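Local atomic coordinates of oxidoreductase, zinc-binding dehydrogenase family (Myxococcus xanthus, PDB entry 5K1S), a protein that is a zinc-binding medium-chain reductase involved in the alternative de novo biosynthesis of isovaleryl coenzyme A in Myxococcus xanthus. Residues 117-122 and 176-181; 165-170 and 197-202; 183-188 and 275-280. All blocks are in the same frame, centred on the assembly; numbering follows the deposited sequence.

Contact 1: 117-122 and 176-181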
ATOM      1  N   SER A 117      11.428 -10.562  11.042  1.00 71.85           N
ATOM      2  CA  SER A 117      11.567  -9.517  10.038  1.00 72.56           C
ATOM      3  C   SER A 117      11.182  -8.139  10.556  1.00 72.20           C
ATOM      4  O   SER A 117      11.189  -7.178   9.781  1.00 72.83           O
ATOM      5  CB  SER A 117      10.708  -9.849   8.812  1.00 72.44           C
ATOM      6  OG  SER A 117      10.943 -11.171   8.365  1.00 72.67           O
ATOM      7  N   GLY A 118      10.847  -8.017  11.839  1.00 52.19           N
ATOM      8  CA  GLY A 118      10.370  -6.760  12.378  1.00 51.68           C
ATOM      9  C   GLY A 118       8.904  -6.483  12.134  1.00 50.74           C
ATOM     10  O   GLY A 118       8.439  -5.383  12.452  1.00 50.41           O
ATOM     11  N   ARG A 119       8.167  -7.438  11.581  1.00 57.78           N
ATOM     12  CA  ARG A 119       6.736  -7.278  11.310  1.00 57.03           C
ATOM     13  C   ARG A 119       5.899  -7.872  12.436  1.00 55.73           C
ATOM     14  O   ARG A 119       4.962  -8.633  12.201  1.00 55.15           O
ATOM     15  CB  ARG A 119       6.382  -7.924   9.975  1.00 57.45           C
ATOM     16  CG  ARG A 119       7.333  -7.589   8.833  1.00 58.75           C
ATOM     17  CD  ARG A 119       7.361  -6.101   8.536  1.00 59.29           C
ATOM     18  NE  ARG A 119       6.050  -5.593   8.137  1.00 58.76           N
ATOM     19  CZ  ARG A 119       5.565  -5.647   6.900  1.00 58.99           C
ATOM     20  NH1 ARG A 119       4.363  -5.151   6.639  1.00 58.33           N
ATOM     21  NH2 ARG A 119       6.271  -6.198   5.922  1.00 59.71           N
ATOM     22  N   ASN A 120       6.234  -7.523  13.681  1.00 54.43           N
ATOM     23  CA  ASN A 120       5.540  -8.098  14.831  1.00 53.19           C
ATOM     24  C   ASN A 120       4.043  -7.826  14.782  1.00 52.22           C
ATOM     25  O   ASN A 120       3.249  -8.641  15.267  1.00 51.28           O
ATOM     26  CB  ASN A 120       6.135  -7.551  16.127  1.00 52.62           C
ATOM     27  CG  ASN A 120       7.623  -7.821  16.241  1.00 53.61           C
ATOM     28  OD1 ASN A 120       8.319  -7.950  15.234  1.00 54.81           O
ATOM     29  ND2 ASN A 120       8.117  -7.911  17.471  1.00 53.13           N
ATOM     30  N   SER A 121       3.636  -6.694  14.203  1.00 56.62           N
ATOM     31  CA  SER A 121       2.215  -6.394  14.075  1.00 55.77           C
ATOM     32  C   SER A 121       1.462  -7.490  13.335  1.00 55.44           C
ATOM     33  O   SER A 121       0.251  -7.636  13.534  1.00 53.96           O
ATOM     34  CB  SER A 121       2.023  -5.061  13.349  1.00 56.31           C
ATOM     35  OG  SER A 121       2.606  -3.993  14.076  1.00 56.18           O
ATOM     36  N   LEU A 122       2.149  -8.267  12.499  1.00 47.14           N
ATOM     37  CA  LEU A 122       1.517  -9.280  11.665  1.00 45.52           C
ATOM     38  C   LEU A 122       1.663 -10.692  12.216  1.00 44.09           C
ATOM     39  O   LEU A 122       1.228 -11.644  11.560  1.00 42.70           O
ATOM     40  CB  LEU A 122       2.102  -9.223  10.250  1.00 46.32           C
ATOM     41  CG  LEU A 122       2.068  -7.850   9.580  1.00 47.78           C
ATOM     42  CD1 LEU A 122       2.759  -7.901   8.226  1.00 48.51           C
ATOM     43  CD2 LEU A 122       0.638  -7.353   9.434  1.00 46.35           C
ATOM     44  N   ARG A 176       7.378   6.657  10.740  1.00 64.69           N
ATOM     45  CA  ARG A 176       8.767   6.243  10.570  1.00 65.51           C
ATOM     46  C   ARG A 176       8.897   4.838   9.993  1.00 64.20           C
ATOM     47  O   ARG A 176       9.392   4.662   8.875  1.00 65.25           O
ATOM     48  CB  ARG A 176       9.496   6.314  11.915  1.00 65.43           C
ATOM     49  CG  ARG A 176       9.756   7.713  12.392  1.00 67.37           C
ATOM     50  CD  ARG A 176      10.643   7.681  13.607  1.00 67.57           C
ATOM     51  NE  ARG A 176      10.948   9.018  14.098  1.00 69.75           N
ATOM     52  CZ  ARG A 176      11.604   9.264  15.228  1.00 70.34           C
ATOM     53  NH1 ARG A 176      12.020   8.257  15.988  1.00 68.89           N
ATOM     54  NH2 ARG A 176      11.839  10.513  15.600  1.00 72.48           N
ATOM     55  N   THR A 177       8.470   3.828  10.751  1.00 57.39           N
ATOM     56  CA  THR A 177       8.705   2.445  10.355  1.00 56.42           C
ATOM     57  C   THR A 177       8.108   2.161   8.982  1.00 56.60           C
ATOM     58  O   THR A 177       8.782   1.623   8.095  1.00 57.41           O
ATOM     59  CB  THR A 177       8.120   1.497  11.404  1.00 54.24           C
ATOM     60  OG1 THR A 177       8.282   2.065  12.710  1.00 53.95           O
ATOM     61  CG2 THR A 177       8.820   0.154  11.351  1.00 53.83           C
ATOM     62  N   ARG A 178       6.843   2.525   8.783  1.00 57.77           N
ATOM     63  CA  ARG A 178       6.153   2.265   7.525  1.00 57.85           C
ATOM     64  C   ARG A 178       6.272   3.438   6.558  1.00 59.86           C
ATOM     65  O   ARG A 178       6.654   3.253   5.398  1.00 60.83           O
ATOM     66  CB  ARG A 178       4.681   1.950   7.803  1.00 56.13           C
ATOM     67  CG  ARG A 178       4.467   0.710   8.660  1.00 54.30           C
ATOM     68  CD  ARG A 178       4.764  -0.559   7.881  1.00 54.26           C
ATOM     69  NE  ARG A 178       3.832  -0.737   6.774  1.00 54.22           N
ATOM     70  CZ  ARG A 178       3.991  -1.615   5.790  1.00 54.41           C
ATOM     71  NH1 ARG A 178       5.056  -2.405   5.762  1.00 54.81           N
ATOM     72  NH2 ARG A 178       3.083  -1.700   4.828  1.00 54.00           N
ATOM     73  N   GLY A 179       5.952   4.648   7.017  1.00 57.99           N
ATOM     74  CA  GLY A 179       5.978   5.797   6.129  1.00 60.11           C
ATOM     75  C   GLY A 179       7.381   6.175   5.691  1.00 62.16           C
ATOM     76  O   GLY A 179       7.593   6.586   4.547  1.00 63.71           O
ATOM     77  N   LYS A 180       8.356   6.045   6.591  1.00 70.74           N
ATOM     78  CA  LYS A 180       9.744   6.405   6.298  1.00 72.65           C
ATOM     79  C   LYS A 180       9.839   7.860   5.839  1.00 75.05           C
ATOM     80  O   LYS A 180      10.511   8.188   4.859  1.00 76.70           O
ATOM     81  CB  LYS A 180      10.345   5.462   5.253  1.00 72.64           C
ATOM     82  CG  LYS A 180      10.280   3.993   5.633  1.00 70.57           C
ATOM     83  CD  LYS A 180      10.777   3.113   4.501  1.00 70.78           C
ATOM     84  CE  LYS A 180      10.479   1.647   4.760  1.00 68.91           C
ATOM     85  NZ  LYS A 180      10.861   0.789   3.604  1.00 69.25           N
ATOM     86  N   VAL A 181       9.149   8.742   6.566  1.00 64.37           N
ATOM     87  CA  VAL A 181       9.150  10.157   6.222  1.00 66.75           C
ATOM     88  C   VAL A 181      10.561  10.707   6.355  1.00 68.65           C
ATOM     89  O   VAL A 181      11.233  10.507   7.376  1.00 68.30           O
ATOM     90  CB  VAL A 181       8.164  10.924   7.114  1.00 66.61           C
ATOM     91  CG1 VAL A 181       8.181  12.412   6.779  1.00 69.25           C
ATOM     92  CG2 VAL A 181       6.759  10.359   6.958  1.00 64.65           C
TER

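Contact 2: 165-170 and 197-202. With ZN (zinc ion), chain F.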
ATOM      1  N   CYS A 165       1.092   4.633  23.778  1.00 54.64           N
ATOM      2  CA  CYS A 165       1.109   3.526  22.828  1.00 53.58           C
ATOM      3  C   CYS A 165       0.129   3.760  21.685  1.00 53.38           C
ATOM      4  O   CYS A 165       0.489   3.639  20.509  1.00 54.36           O
ATOM      5  CB  CYS A 165       0.793   2.216  23.548  1.00 51.30           C
ATOM      6  SG  CYS A 165       1.144   0.734  22.570  1.00 50.73           S
ATOM      7  N   CYS A 166      -1.116   4.100  22.010  1.00 58.17           N
ATOM      8  CA  CYS A 166      -2.165   4.226  21.006  1.00 57.77           C
ATOM      9  C   CYS A 166      -2.181   5.583  20.318  1.00 59.89           C
ATOM     10  O   CYS A 166      -3.117   5.863  19.562  1.00 59.71           O
ATOM     11  CB  CYS A 166      -3.528   3.957  21.643  1.00 55.69           C
ATOM     12  SG  CYS A 166      -3.639   2.334  22.396  1.00 53.40           S
ATOM     13  N   THR A 167      -1.179   6.427  20.557  1.00 58.19           N
ATOM     14  CA  THR A 167      -1.080   7.708  19.867  1.00 60.64           C
ATOM     15  C   THR A 167       0.322   7.888  19.301  1.00 62.93           C
ATOM     16  O   THR A 167       0.543   7.691  18.101  1.00 63.66           O
ATOM     17  CB  THR A 167      -1.430   8.859  20.810  1.00 61.68           C
ATOM     18  OG1 THR A 167      -0.581   8.812  21.961  1.00 62.09           O
ATOM     19  CG2 THR A 167      -2.884   8.765  21.248  1.00 59.75           C
ATOM     20  N   THR A 168       1.278   8.259  20.154  1.00 58.53           N
ATOM     21  CA  THR A 168       2.654   8.417  19.695  1.00 60.81           C
ATOM     22  C   THR A 168       3.256   7.083  19.273  1.00 59.64           C
ATOM     23  O   THR A 168       4.062   7.038  18.338  1.00 61.11           O
ATOM     24  CB  THR A 168       3.502   9.059  20.790  1.00 62.43           C
ATOM     25  OG1 THR A 168       2.897  10.290  21.208  1.00 63.58           O
ATOM     26  CG2 THR A 168       4.913   9.338  20.287  1.00 65.02           C
ATOM     27  N   GLY A 169       2.889   5.993  19.949  1.00 46.60           N
ATOM     28  CA  GLY A 169       3.354   4.684  19.519  1.00 45.47           C
ATOM     29  C   GLY A 169       2.914   4.362  18.105  1.00 45.40           C
ATOM     30  O   GLY A 169       3.716   3.934  17.269  1.00 46.27           O
ATOM     31  N   THR A 170       1.631   4.576  17.814  1.00 53.05           N
ATOM     32  CA  THR A 170       1.132   4.366  16.459  1.00 53.22           C
ATOM     33  C   THR A 170       1.786   5.333  15.481  1.00 55.92           C
ATOM     34  O   THR A 170       2.075   4.968  14.336  1.00 56.56           O
ATOM     35  CB  THR A 170      -0.387   4.527  16.434  1.00 51.78           C
ATOM     36  OG1 THR A 170      -0.979   3.620  17.373  1.00 49.38           O
ATOM     37  CG2 THR A 170      -0.939   4.246  15.038  1.00 52.07           C
ATOM     38  N   GLY A 197      -3.313  11.758  15.265  1.00 48.87           N
ATOM     39  CA  GLY A 197      -2.931  12.863  14.402  1.00 51.84           C
ATOM     40  C   GLY A 197      -1.978  13.827  15.080  1.00 54.38           C
ATOM     41  O   GLY A 197      -0.936  14.183  14.525  1.00 56.65           O
ATOM     42  N   LEU A 198      -2.322  14.262  16.294  1.00 69.32           N
ATOM     43  CA  LEU A 198      -1.474  15.211  17.005  1.00 71.75           C
ATOM     44  C   LEU A 198      -0.054  14.680  17.154  1.00 72.29           C
ATOM     45  O   LEU A 198       0.917  15.420  16.954  1.00 74.81           O
ATOM     46  CB  LEU A 198      -2.075  15.528  18.375  1.00 71.08           C
ATOM     47  CG  LEU A 198      -3.380  16.329  18.353  1.00 71.29           C
ATOM     48  CD1 LEU A 198      -3.979  16.409  19.749  1.00 70.42           C
ATOM     49  CD2 LEU A 198      -3.153  17.725  17.791  1.00 74.35           C
ATOM     50  N   SER A 199       0.091  13.401  17.501  1.00 63.98           N
ATOM     51  CA  SER A 199       1.425  12.825  17.621  1.00 64.42           C
ATOM     52  C   SER A 199       2.121  12.766  16.268  1.00 65.91           C
ATOM     53  O   SER A 199       3.327  13.022  16.171  1.00 67.73           O
ATOM     54  CB  SER A 199       1.344  11.433  18.246  1.00 61.51           C
ATOM     55  OG  SER A 199       0.943  11.506  19.603  1.00 60.43           O
ATOM     56  N   SER A 200       1.377  12.433  15.211  1.00 58.97           N
ATOM     57  CA  SER A 200       1.972  12.375  13.880  1.00 60.43           C
ATOM     58  C   SER A 200       2.443  13.752  13.429  1.00 63.62           C
ATOM     59  O   SER A 200       3.540  13.890  12.876  1.00 65.36           O
ATOM     60  CB  SER A 200       0.967  11.798  12.883  1.00 58.96           C
ATOM     61  OG  SER A 200       0.573  10.490  13.258  1.00 56.09           O
ATOM     62  N   VAL A 201       1.625  14.784  13.655  1.00 65.52           N
ATOM     63  CA  VAL A 201       2.016  16.149  13.300  1.00 68.51           C
ATOM     64  C   VAL A 201       3.363  16.487  13.925  1.00 69.97           C
ATOM     65  O   VAL A 201       4.310  16.886  13.237  1.00 71.95           O
ATOM     66  CB  VAL A 201       0.930  17.151  13.734  1.00 68.76           C
ATOM     67  CG1 VAL A 201       1.423  18.592  13.596  1.00 71.54           C
ATOM     68  CG2 VAL A 201      -0.335  16.949  12.913  1.00 67.63           C
ATOM     69  N   GLN A 202       3.462  16.334  15.247  1.00 83.02           N
ATOM     70  CA  GLN A 202       4.712  16.637  15.936  1.00 84.30           C
ATOM     71  C   GLN A 202       5.855  15.797  15.384  1.00 84.33           C
ATOM     72  O   GLN A 202       6.937  16.315  15.086  1.00 86.33           O
ATOM     73  CB  GLN A 202       4.556  16.394  17.437  1.00 82.95           C
ATOM     74  CG  GLN A 202       3.475  17.224  18.102  1.00 82.89           C
ATOM     75  CD  GLN A 202       3.357  16.928  19.582  1.00 81.62           C
ATOM     76  OE1 GLN A 202       4.084  17.494  20.399  1.00 82.88           O
ATOM     77  NE2 GLN A 202       2.445  16.029  19.936  1.00 79.06           N
TER
HETATM   78 ZN    ZN F 402      -5.718   1.460  21.814  1.00 70.31          ZN

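Contact 3: 183-188 and 275-280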
ATOM      1  N   ALA A 183      13.265  14.133   5.950  1.00 83.01           N
ATOM      2  CA  ALA A 183      13.294  15.582   6.074  1.00 85.05           C
ATOM      3  C   ALA A 183      13.227  16.230   4.698  1.00 86.43           C
ATOM      4  O   ALA A 183      13.957  15.845   3.780  1.00 86.83           O
ATOM      5  CB  ALA A 183      14.559  16.023   6.808  1.00 86.35           C
ATOM      6  N   GLY A 184      12.342  17.216   4.558  1.00 72.69           N
ATOM      7  CA  GLY A 184      12.140  17.921   3.312  1.00 73.80           C
ATOM      8  C   GLY A 184      10.857  17.557   2.596  1.00 72.56           C
ATOM      9  O   GLY A 184      10.379  18.346   1.769  1.00 73.24           O
ATOM     10  N   GLU A 185      10.284  16.393   2.887  1.00 81.36           N
ATOM     11  CA  GLU A 185       9.045  15.980   2.254  1.00 80.14           C
ATOM     12  C   GLU A 185       7.858  16.728   2.855  1.00 80.14           C
ATOM     13  O   GLU A 185       7.910  17.234   3.979  1.00 80.55           O
ATOM     14  CB  GLU A 185       8.836  14.473   2.406  1.00 78.03           C
ATOM     15  CG  GLU A 185       9.735  13.626   1.520  1.00 77.74           C
ATOM     16  CD  GLU A 185       9.555  12.139   1.762  1.00 75.52           C
ATOM     17  OE1 GLU A 185       9.329  11.748   2.926  1.00 74.31           O
ATOM     18  OE2 GLU A 185       9.636  11.361   0.788  1.00 74.85           O
ATOM     19  N   THR A 186       6.779  16.793   2.081  1.00 80.07           N
ATOM     20  CA  THR A 186       5.523  17.381   2.525  1.00 79.67           C
ATOM     21  C   THR A 186       4.570  16.263   2.923  1.00 77.84           C
ATOM     22  O   THR A 186       4.335  15.335   2.142  1.00 76.58           O
ATOM     23  CB  THR A 186       4.901  18.243   1.426  1.00 79.56           C
ATOM     24  OG1 THR A 186       4.777  17.473   0.224  1.00 78.30           O
ATOM     25  CG2 THR A 186       5.761  19.470   1.153  1.00 81.40           C
ATOM     26  N   VAL A 187       4.026  16.353   4.134  1.00 60.14           N
ATOM     27  CA  VAL A 187       3.208  15.296   4.718  1.00 58.16           C
ATOM     28  C   VAL A 187       1.778  15.798   4.848  1.00 57.75           C
ATOM     29  O   VAL A 187       1.540  16.888   5.385  1.00 58.60           O
ATOM     30  CB  VAL A 187       3.756  14.854   6.086  1.00 57.07           C
ATOM     31  CG1 VAL A 187       2.950  13.679   6.629  1.00 54.03           C
ATOM     32  CG2 VAL A 187       5.232  14.493   5.977  1.00 57.53           C
ATOM     33  N   LEU A 188       0.831  15.003   4.362  1.00 74.72           N
ATOM     34  CA  LEU A 188      -0.589  15.267   4.537  1.00 72.48           C
ATOM     35  C   LEU A 188      -1.124  14.366   5.641  1.00 70.15           C
ATOM     36  O   LEU A 188      -0.890  13.153   5.624  1.00 68.37           O
ATOM     37  CB  LEU A 188      -1.357  15.024   3.237  1.00 70.12           C
ATOM     38  CG  LEU A 188      -2.879  15.162   3.317  1.00 67.65           C
ATOM     39  CD1 LEU A 188      -3.272  16.579   3.707  1.00 68.73           C
ATOM     40  CD2 LEU A 188      -3.519  14.769   1.997  1.00 65.50           C
ATOM     41  N   GLY A 275       4.315   9.431  -7.613  1.00 68.93           N
ATOM     42  CA  GLY A 275       5.146   8.576  -6.792  1.00 68.53           C
ATOM     43  C   GLY A 275       4.903   8.693  -5.305  1.00 68.94           C
ATOM     44  O   GLY A 275       5.641   8.089  -4.522  1.00 68.93           O
ATOM     45  N   GLY A 276       3.893   9.453  -4.890  1.00 60.56           N
ATOM     46  CA  GLY A 276       3.605   9.587  -3.479  1.00 60.81           C
ATOM     47  C   GLY A 276       3.084   8.299  -2.874  1.00 57.36           C
ATOM     48  O   GLY A 276       2.654   7.375  -3.567  1.00 54.60           O
ATOM     49  N   ARG A 277       3.123   8.242  -1.544  1.00 65.66           N
ATOM     50  CA  ARG A 277       2.729   7.051  -0.806  1.00 62.24           C
ATOM     51  C   ARG A 277       1.747   7.431   0.292  1.00 61.23           C
ATOM     52  O   ARG A 277       1.986   8.380   1.045  1.00 64.05           O
ATOM     53  CB  ARG A 277       3.955   6.345  -0.212  1.00 62.98           C
ATOM     54  CG  ARG A 277       4.806   7.220   0.688  1.00 67.02           C
ATOM     55  CD  ARG A 277       6.173   6.604   0.922  1.00 67.38           C
ATOM     56  NE  ARG A 277       6.950   7.354   1.906  1.00 69.30           N
ATOM     57  CZ  ARG A 277       7.631   8.464   1.642  1.00 72.52           C
ATOM     58  NH1 ARG A 277       7.640   8.973   0.417  1.00 73.76           N
ATOM     59  NH2 ARG A 277       8.306   9.071   2.608  1.00 74.19           N
ATOM     60  N   VAL A 278       0.647   6.687   0.378  1.00 56.83           N
ATOM     61  CA  VAL A 278      -0.391   6.905   1.380  1.00 55.45           C
ATOM     62  C   VAL A 278      -0.268   5.805   2.423  1.00 52.52           C
ATOM     63  O   VAL A 278      -0.350   4.615   2.095  1.00 49.84           O
ATOM     64  CB  VAL A 278      -1.792   6.911   0.750  1.00 53.74           C
ATOM     65  CG1 VAL A 278      -2.865   7.074   1.822  1.00 52.47           C
ATOM     66  CG2 VAL A 278      -1.896   8.014  -0.288  1.00 56.38           C
ATOM     67  N   VAL A 279      -0.080   6.197   3.678  1.00 55.56           N
ATOM     68  CA  VAL A 279       0.036   5.258   4.785  1.00 52.76           C
ATOM     69  C   VAL A 279      -1.308   5.232   5.502  1.00 50.81           C
ATOM     70  O   VAL A 279      -1.679   6.194   6.185  1.00 52.58           O
ATOM     71  CB  VAL A 279       1.174   5.642   5.739  1.00 54.83           C
ATOM     72  CG1 VAL A 279       1.393   4.541   6.766  1.00 51.47           C
ATOM     73  CG2 VAL A 279       2.454   5.910   4.959  1.00 57.99           C
ATOM     74  N   VAL A 280      -2.041   4.135   5.350  1.00 49.27           N
ATOM     75  CA  VAL A 280      -3.385   4.013   5.902  1.00 47.79           C
ATOM     76  C   VAL A 280      -3.288   3.365   7.275  1.00 46.11           C
ATOM     77  O   VAL A 280      -2.729   2.272   7.418  1.00 44.47           O
ATOM     78  CB  VAL A 280      -4.295   3.197   4.973  1.00 46.22           C
ATOM     79  CG1 VAL A 280      -5.728   3.216   5.488  1.00 45.42           C
ATOM     80  CG2 VAL A 280      -4.226   3.733   3.549  1.00 47.81           C
TER

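Contact 1: 117-122 and 176-181
R119 and R178 turn CG away from the carbonyl carbon (chi1 -46° and -62°), and each chain then folds at chi2 and chi3, which carries the two guanidinium groups together although neither CB points straight at the other segment. The side chains cross at roughly a right angle. R178 brings its NH1 over one face of the R119 guanidinium, 3.5 Å from R119 CZ, and the two planes are 23° apart. On the opposite face of R119 the methyl CD1 of L122 lies 3.4 Å above the plane, shifted toward the rim, so a methyl and a second cation's NH1 lie on its two faces. The positive phi of G118 ends the preceding helix in a Schellman motif. The side chain of R119 lies about 8 Å from the zinc held by four cysteines, among them C115 and C123. R119 NH1 and R178 NH1, 3.0 Å apart, are two donors of like charge and make no bond; at this resolution the spacing should not be pressed. E300 of the second subunit has a salt bridge with R119 NH1 and a long, weak ion pair with R178 NE, so its carboxylate probably balances the paired positive charge at the subunit interface, chiefly through R119.

Contact 2: 165-170 and 197-202
The hydroxyls of T168 and S199 meet in a hydrogen bond of 2.8 Å between T168 OG1 and S199 OG, in which either may be the donor. A chi1 of -68° turns S199 OG away from its own carbonyl carbon and toward T168. The bond from CA to CB of S199 points toward the partner segment, and S199 CB comes within 3.6 Å of T168 CA; the CA atoms of T168 and S199 are 5.0 Å apart. S199 OG also lies over the peptide joining T167 to T168, 3.7 Å from T167 C. T167 adds its CB at 3.8 Å from S199 OG, while its own hydroxyl is taken by T163 O and Q328 NE2. One residue before T167, C166 SG binds zinc at 2.3 Å, and C57 and H79 complete the protein ligands, an arrangement consistent with the catalytic-type zinc site of zinc-dependent medium-chain dehydrogenases. S199 also touches A171 further along helix 165-178, S200 and V201 of helix 195-206 rest on I189 of strand 186-190, and T168 meets A317 of helix 311-323.

Contact 3: 183-188 and 275-280
The bond from CA to CB of E185 points toward 275-280, and from there the chain runs straight: CG stands beside the backbone N, and chi2 of 177° extends it so that CD arrives at the edge of the R277 guanidinium, in its plane, 3.4 Å from R277 NH2. The carboxylate is gripped end-on by two nitrogens. E185 OE1 receives R277 NH2 at 2.9 Å on its syn side, close to the carboxylate plane, and also accepts a bond from R182 N. E185 OE2 receives R277 NH1 at 3.1 Å, again syn but well tilted from that plane, with a weak second bond from R277 NH2 at 3.2 Å. The tilt follows from the two flat groups being turned 36° against each other, while both oxygens stay near the guanidinium plane. R277 reaches over from strand 276-280, its chain extended from CG to NE, which donates a hydrogen bond to G179 O; NH2 has a further weak bond to K180 O. Replacing E185 by an alanine removes the carboxylate, which would probably leave R277 NH1 without its acidic mate and R182 N without its side-chain acceptor. Strand 253-258 lies between the two, and its D254 and V255 touch E185 and R277 respectively. The salt bridge therefore spans one strand near the N-terminal ends of 186-190 and 276-280, in a parallel six-stranded sheet of order 3-2-1-4-5-6, the signature of the Rossmann fold.

In the fold
From the N terminus, the loop 117-122, beside the four-cysteine zinc site, comes first, and contact 1 closes a 53-residue loop when the chain reaches the end of helix 165-178. Contact 2 starts at the head of that helix, before contact 1 has closed, and finishes on helix 195-206, so the two cross. Contact 3 opens at 183-188 after contact 1 is complete and closes 86 residues later on strand 276-280; it too crosses contact 2, whose second segment falls inside its loop. Contacts 1 and 3 also touch, with V181 CG1 3.7 Å from V187 CG2, whereas contact 2 touches neither. Together they tie helix 165-178 to loop 117-122, to helix 195-206 and to the Rossmann sheet.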